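Local atomic coordinates of 2,3-dihydroxy-2,3-dihydrophenylpropionate dehydrogenase (Pseudomonas sp. MC1, PDB entry 5XTF), a protein that oxidises naphthalene cis-dihydrodiol to 1,2-dihydroxynaphthalene with NAD(+), as a tetrameric short-chain dehydrogenase/reductase of aromatic hydrocarbon breakdown. Residues V25-G30 against K86-T91; A70-V75 against I92-H97. All coordinates share one frame; numbering follows the deposited sequence.

Contact 1. Residues V25-G30 against K86-T91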
loop_
_atom_site.group_PDB
_atom_site.type_symbol
_atom_site.label_atom_id
_atom_site.label_comp_id
_atom_site.label_asym_id
_atom_site.label_seq_id
_atom_site.Cartn_x
_atom_site.Cartn_y
_atom_site.Cartn_z
ATOM N N VAL B 25 17.287 -20.897 18.986
ATOM C CA VAL B 25 16.857 -20.271 20.229
ATOM C C VAL B 25 16.033 -19.036 19.890
ATOM O O VAL B 25 16.479 -18.192 19.104
ATOM C CB VAL B 25 18.062 -19.876 21.099
ATOM C CG1 VAL B 25 17.609 -19.030 22.261
ATOM C CG2 VAL B 25 18.818 -21.118 21.560
ATOM N N VAL B 26 14.849 -18.918 20.493
ATOM C CA VAL B 26 13.951 -17.795 20.241
ATOM C C VAL B 26 13.563 -17.147 21.563
ATOM O O VAL B 26 13.360 -17.837 22.567
ATOM C CB VAL B 26 12.687 -18.226 19.467
ATOM C CG1 VAL B 26 11.884 -19.253 20.255
ATOM C CG2 VAL B 26 11.818 -17.011 19.128
ATOM N N SER B 27 13.421 -15.824 21.553
ATOM C CA SER B 27 13.011 -15.080 22.730
ATOM C C SER B 27 11.766 -14.254 22.420
ATOM O O SER B 27 11.759 -13.490 21.455
ATOM C CB SER B 27 14.143 -14.178 23.191
ATOM O OG SER B 27 13.740 -13.520 24.362
ATOM N N ILE B 28 10.741 -14.369 23.266
ATOM C CA ILE B 28 9.380 -13.908 22.979
ATOM C C ILE B 28 8.911 -12.970 24.095
ATOM O O ILE B 28 8.823 -13.395 25.247
ATOM C CB ILE B 28 8.423 -15.112 22.862
ATOM C CG1 ILE B 28 8.971 -16.127 21.851
ATOM C CG2 ILE B 28 6.993 -14.670 22.545
ATOM C CD1 ILE B 28 8.285 -17.487 21.863
ATOM N N THR B 29 8.592 -11.711 23.765
ATOM C CA THR B 29 7.877 -10.849 24.714
ATOM C C THR B 29 6.360 -11.042 24.577
ATOM O O THR B 29 5.865 -11.643 23.618
ATOM C CB THR B 29 8.204 -9.360 24.530
ATOM O OG1 THR B 29 7.461 -8.840 23.415
ATOM C CG2 THR B 29 9.694 -9.116 24.324
ATOM N N GLY B 30 5.612 -10.498 25.534
ATOM C CA GLY B 30 4.170 -10.729 25.561
ATOM C C GLY B 30 3.780 -12.195 25.608
ATOM O O GLY B 30 2.804 -12.597 24.966
ATOM N N LYS B 86 17.770 -7.899 30.527
ATOM C CA LYS B 86 17.746 -9.083 31.379
ATOM C C LYS B 86 17.254 -10.303 30.611
ATOM O O LYS B 86 17.884 -11.370 30.649
ATOM C CB LYS B 86 16.868 -8.801 32.593
ATOM C CG LYS B 86 16.894 -9.844 33.698
ATOM C CD LYS B 86 16.069 -9.283 34.862
ATOM C CE LYS B 86 15.414 -10.352 35.714
ATOM N NZ LYS B 86 16.248 -11.557 35.740
ATOM N N LEU B 87 16.144 -10.149 29.877
ATOM C CA LEU B 87 15.625 -11.232 29.038
ATOM C C LEU B 87 16.703 -11.778 28.113
ATOM O O LEU B 87 16.947 -12.991 28.062
ATOM C CB LEU B 87 14.432 -10.739 28.220
ATOM C CG LEU B 87 13.753 -11.740 27.277
ATOM C CD1 LEU B 87 12.934 -12.711 28.059
ATOM C CD2 LEU B 87 12.863 -11.016 26.245
ATOM N N ILE B 88 17.380 -10.889 27.389
ATOM C CA ILE B 88 18.446 -11.341 26.505
ATOM C C ILE B 88 19.566 -11.998 27.310
ATOM O O ILE B 88 20.007 -13.106 26.992
ATOM C CB ILE B 88 18.973 -10.177 25.654
ATOM C CG1 ILE B 88 17.816 -9.525 24.877
ATOM C CG2 ILE B 88 20.076 -10.668 24.716
ATOM C CD1 ILE B 88 16.917 -10.510 24.135
ATOM N N LYS B 89 20.045 -11.320 28.358
ATOM C CA LYS B 89 21.197 -11.827 29.096
ATOM C C LYS B 89 20.935 -13.237 29.630
ATOM O O LYS B 89 21.773 -14.136 29.490
ATOM C CB LYS B 89 21.561 -10.866 30.226
ATOM C CG LYS B 89 22.895 -11.204 30.885
ATOM C CD LYS B 89 23.199 -10.299 32.080
ATOM C CE LYS B 89 24.681 -10.383 32.454
ATOM N NZ LYS B 89 25.169 -11.796 32.597
ATOM N N GLN B 90 19.753 -13.458 30.207
ATOM C CA GLN B 90 19.421 -14.798 30.682
ATOM C C GLN B 90 19.344 -15.789 29.538
ATOM O O GLN B 90 19.680 -16.972 29.713
ATOM C CB GLN B 90 18.092 -14.784 31.427
ATOM C CG GLN B 90 18.152 -14.195 32.822
ATOM C CD GLN B 90 16.942 -14.587 33.655
ATOM O OE1 GLN B 90 16.248 -15.557 33.361
ATOM N NE2 GLN B 90 16.735 -13.886 34.742
ATOM N N THR B 91 18.869 -15.342 28.371
ATOM C CA THR B 91 18.775 -16.251 27.236
ATOM C C THR B 91 20.156 -16.775 26.853
ATOM O O THR B 91 20.348 -17.984 26.669
ATOM C CB THR B 91 18.107 -15.555 26.042
ATOM O OG1 THR B 91 16.773 -15.146 26.384
ATOM C CG2 THR B 91 18.042 -16.506 24.865
#
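Ser-27 and Leu-87 meet at the middle of this strand-on-helix contact, where a small polar side chain is fitted against a branched apolar one. Ser-27 holds OG anti to its backbone N (chi1 -177°), which carries the hydroxyl across to the leucine; there OG lies 3.3 Å from Leu-87 CD2, with CG almost as near. The hydroxyl is nevertheless satisfied, since it is hydrogen-bonded to Ser-51 OG on the adjacent strand 49-54. Farther along, Thr-29 brings its methyl CG2 to 4.2 Å from the same Leu-87 CD2, the two side chains crossing at about a right angle, while its OG1 is hydrogen-bonded to the backbone N atoms of Asn-104 and Ala-105.

At the other end, Val-25 CG1 and Thr-91 CG2 touch at 3.7 Å, the two side chains passing alongside and pointing opposite ways. Thr-91 places OG1 anti to its carbonyl carbon (chi1 -61°), from where it donates a 2.7 Å hydrogen bond to Leu-87 O one turn back. That oxygen also accepts from Thr-91 N, the two donors approaching from opposite faces of the carbonyl plane. The same OG1 is also hydrogen-bonded to Ser-51 OG, which thus joins the Ser-27 and Thr-91 hydroxyls. The axis of strand 25-28 runs nearly antiparallel to that of helical segment 86-91, 9.8 Å away at closest approach, the usual helix-on-sheet layering of a Rossmann fold.

Contact 2. Residues A70-V75 against I92-H97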
loop_
_atom_site.group_PDB
_atom_site.type_symbol
_atom_site.label_atom_id
_atom_site.label_comp_id
_atom_site.label_asym_id
_atom_site.label_seq_id
_atom_site.Cartn_x
_atom_site.Cartn_y
_atom_site.Cartn_z
ATOM N N ALA B 70 12.208 -26.081 31.391
ATOM C CA ALA B 70 12.814 -26.039 30.063
ATOM C C ALA B 70 12.926 -24.606 29.527
ATOM O O ALA B 70 13.818 -24.322 28.717
ATOM C CB ALA B 70 12.028 -26.925 29.096
ATOM N N LEU B 71 12.060 -23.692 29.976
ATOM C CA LEU B 71 12.094 -22.318 29.498
ATOM C C LEU B 71 12.976 -21.466 30.395
ATOM O O LEU B 71 13.264 -21.807 31.544
ATOM C CB LEU B 71 10.695 -21.699 29.449
ATOM C CG LEU B 71 9.625 -22.508 28.732
ATOM C CD1 LEU B 71 8.314 -21.767 28.766
ATOM C CD2 LEU B 71 10.038 -22.831 27.306
ATOM N N GLU B 72 13.413 -20.348 29.843
ATOM C CA GLU B 72 13.998 -19.271 30.618
ATOM C C GLU B 72 12.947 -18.178 30.656
ATOM O O GLU B 72 12.471 -17.748 29.603
ATOM C CB GLU B 72 15.296 -18.781 29.980
ATOM C CG GLU B 72 16.150 -17.906 30.877
ATOM C CD GLU B 72 16.637 -18.638 32.132
ATOM O OE1 GLU B 72 16.914 -19.861 32.064
ATOM O OE2 GLU B 72 16.751 -17.987 33.187
ATOM N N ILE B 73 12.552 -17.759 31.850
ATOM C CA ILE B 73 11.420 -16.857 32.025
ATOM C C ILE B 73 11.872 -15.647 32.824
ATOM O O ILE B 73 12.556 -15.783 33.842
ATOM C CB ILE B 73 10.232 -17.558 32.712
ATOM C CG1 ILE B 73 9.793 -18.778 31.896
ATOM C CG2 ILE B 73 9.068 -16.585 32.925
ATOM C CD1 ILE B 73 8.734 -19.649 32.573
ATOM N N VAL B 74 11.519 -14.466 32.340
ATOM C CA VAL B 74 11.706 -13.211 33.054
ATOM C C VAL B 74 10.325 -12.604 33.247
ATOM O O VAL B 74 9.533 -12.551 32.296
ATOM C CB VAL B 74 12.623 -12.242 32.283
ATOM C CG1 VAL B 74 12.634 -10.891 32.943
ATOM C CG2 VAL B 74 14.029 -12.800 32.162
ATOM N N VAL B 75 10.025 -12.185 34.476
ATOM C CA VAL B 75 8.774 -11.512 34.808
ATOM C C VAL B 75 9.059 -10.022 34.918
ATOM O O VAL B 75 9.960 -9.622 35.669
ATOM C CB VAL B 75 8.185 -12.033 36.131
ATOM C CG1 VAL B 75 6.968 -11.203 36.506
ATOM C CG2 VAL B 75 7.858 -13.533 36.063
ATOM N N ILE B 92 21.134 -15.873 26.767
ATOM C CA ILE B 92 22.486 -16.238 26.363
ATOM C C ILE B 92 23.126 -17.148 27.406
ATOM O O ILE B 92 23.721 -18.179 27.073
ATOM C CB ILE B 92 23.323 -14.967 26.135
ATOM C CG1 ILE B 92 22.618 -14.062 25.122
ATOM C CG2 ILE B 92 24.727 -15.324 25.680
ATOM C CD1 ILE B 92 22.221 -14.777 23.814
ATOM N N ASP B 93 22.999 -16.779 28.686
ATOM C CA ASP B 93 23.591 -17.568 29.762
ATOM C C ASP B 93 22.971 -18.950 29.838
ATOM O O ASP B 93 23.672 -19.941 30.051
ATOM C CB ASP B 93 23.428 -16.838 31.089
ATOM C CG ASP B 93 24.254 -15.568 31.148
ATOM O OD1 ASP B 93 25.225 -15.454 30.359
ATOM O OD2 ASP B 93 23.946 -14.695 31.991
ATOM N N ARG B 94 21.666 -19.039 29.637
ATOM C CA ARG B 94 21.009 -20.332 29.676
ATOM C C ARG B 94 21.212 -21.111 28.381
ATOM O O ARG B 94 21.381 -22.336 28.414
ATOM C CB ARG B 94 19.523 -20.142 29.960
ATOM C CG ARG B 94 18.731 -21.416 29.877
ATOM C CD ARG B 94 18.958 -22.243 31.107
ATOM N NE ARG B 94 18.272 -23.522 31.007
ATOM C CZ ARG B 94 16.989 -23.694 31.302
ATOM N NH1 ARG B 94 16.257 -22.657 31.705
ATOM N NH2 ARG B 94 16.444 -24.902 31.191
ATOM N N PHE B 95 21.200 -20.438 27.227
ATOM C CA PHE B 95 21.229 -21.154 25.957
ATOM C C PHE B 95 22.422 -20.832 25.066
ATOM O O PHE B 95 22.603 -21.509 24.047
ATOM C CB PHE B 95 19.933 -20.897 25.167
ATOM C CG PHE B 95 18.687 -21.387 25.866
ATOM C CD1 PHE B 95 18.545 -22.730 26.205
ATOM C CD2 PHE B 95 17.654 -20.508 26.169
ATOM C CE1 PHE B 95 17.395 -23.185 26.852
ATOM C CE2 PHE B 95 16.505 -20.948 26.803
ATOM C CZ PHE B 95 16.371 -22.286 27.153
ATOM N N GLY B 96 23.234 -19.834 25.390
ATOM C CA GLY B 96 24.466 -19.619 24.645
ATOM C C GLY B 96 24.430 -18.608 23.525
ATOM O O GLY B 96 25.382 -17.845 23.350
ATOM N N HIS B 97 23.343 -18.583 22.763
ATOM C CA HIS B 97 23.190 -17.657 21.646
ATOM C C HIS B 97 21.704 -17.335 21.501
ATOM O O HIS B 97 20.858 -17.878 22.215
ATOM C CB HIS B 97 23.765 -18.256 20.351
ATOM C CG HIS B 97 23.019 -19.464 19.881
ATOM N ND1 HIS B 97 23.296 -20.735 20.336
ATOM C CD2 HIS B 97 21.963 -19.590 19.038
ATOM C CE1 HIS B 97 22.459 -21.592 19.779
ATOM N NE2 HIS B 97 21.637 -20.925 18.990
#
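Glu-72 and Arg-94 form the ionic part of this contact between the start of strand 72-75 and the last turn of helix 81-95. Arg-94 NH1 donates to Glu-72 OE1 at 2.9 Å with an N-H...O angle of 162°. The oxygen lies in the guanidinium plane and is met nearly along its own C-O axis; the carboxylate and guanidinium planes stand 88° apart, and the bridge runs through OE1. Arg-94 bends at chi2 (77°), and this turn brings CD round to 3.3 Å from the same oxygen.

Backbone carbonyls add further hydrogen bonding. NH1 also donates to Leu-71 O at 3.1 Å, in a more bent bond whose donor stands above the carbonyl plane. Beyond the two segments, NH2 is hydrogen-bonded to Asp-69 O, so the guanidinium gathers both a carboxylate and main-chain oxygens of the turn leading into the strand.

Packing around the Phe-95 ring completes the contact. Within the helix end, Arg-94 is laid over its own neighbour, with CG 3.6 Å above the plane of the Phe-95 ring, over its centre. From segment 70-75, the polar Ala-70 O approaches the ring at its edge, in plane, 3.6 Å from CZ, while Glu-72 CB comes to 4.0 Å from CE2.

At this surface position, the in-plane charged bond and the carbonyl bonds together restrict the rotation of the guanidinium. The nearby arginine would be expected to favour the ionised form of Glu-72, and the group as a whole ties the helix's last turn to the start of strand 72-75.

Both contacts draw on helix 81-95 and pack it against one parallel sheet: contact 1 on the inner strand 25-28, contact 2 on strand 72-75, the outermost strand at that side within the chain. Their centres lie only 6 Å apart, and they touch directly where Val-25 CG1 comes 3.4 Å from His-97 O. One is buried, the other at the surface. Contact 1 is the nearer to the NAD(+) site, with the Thr-29 side chain about 4 Å from those of NAD(+)-binding Val-78 and Asn-104; in contact 2 the Leu-71 side chain remains about 10 Å from that of Gln-59, another NAD(+)-binding residue. NAD(+) is absent from this chain in the model.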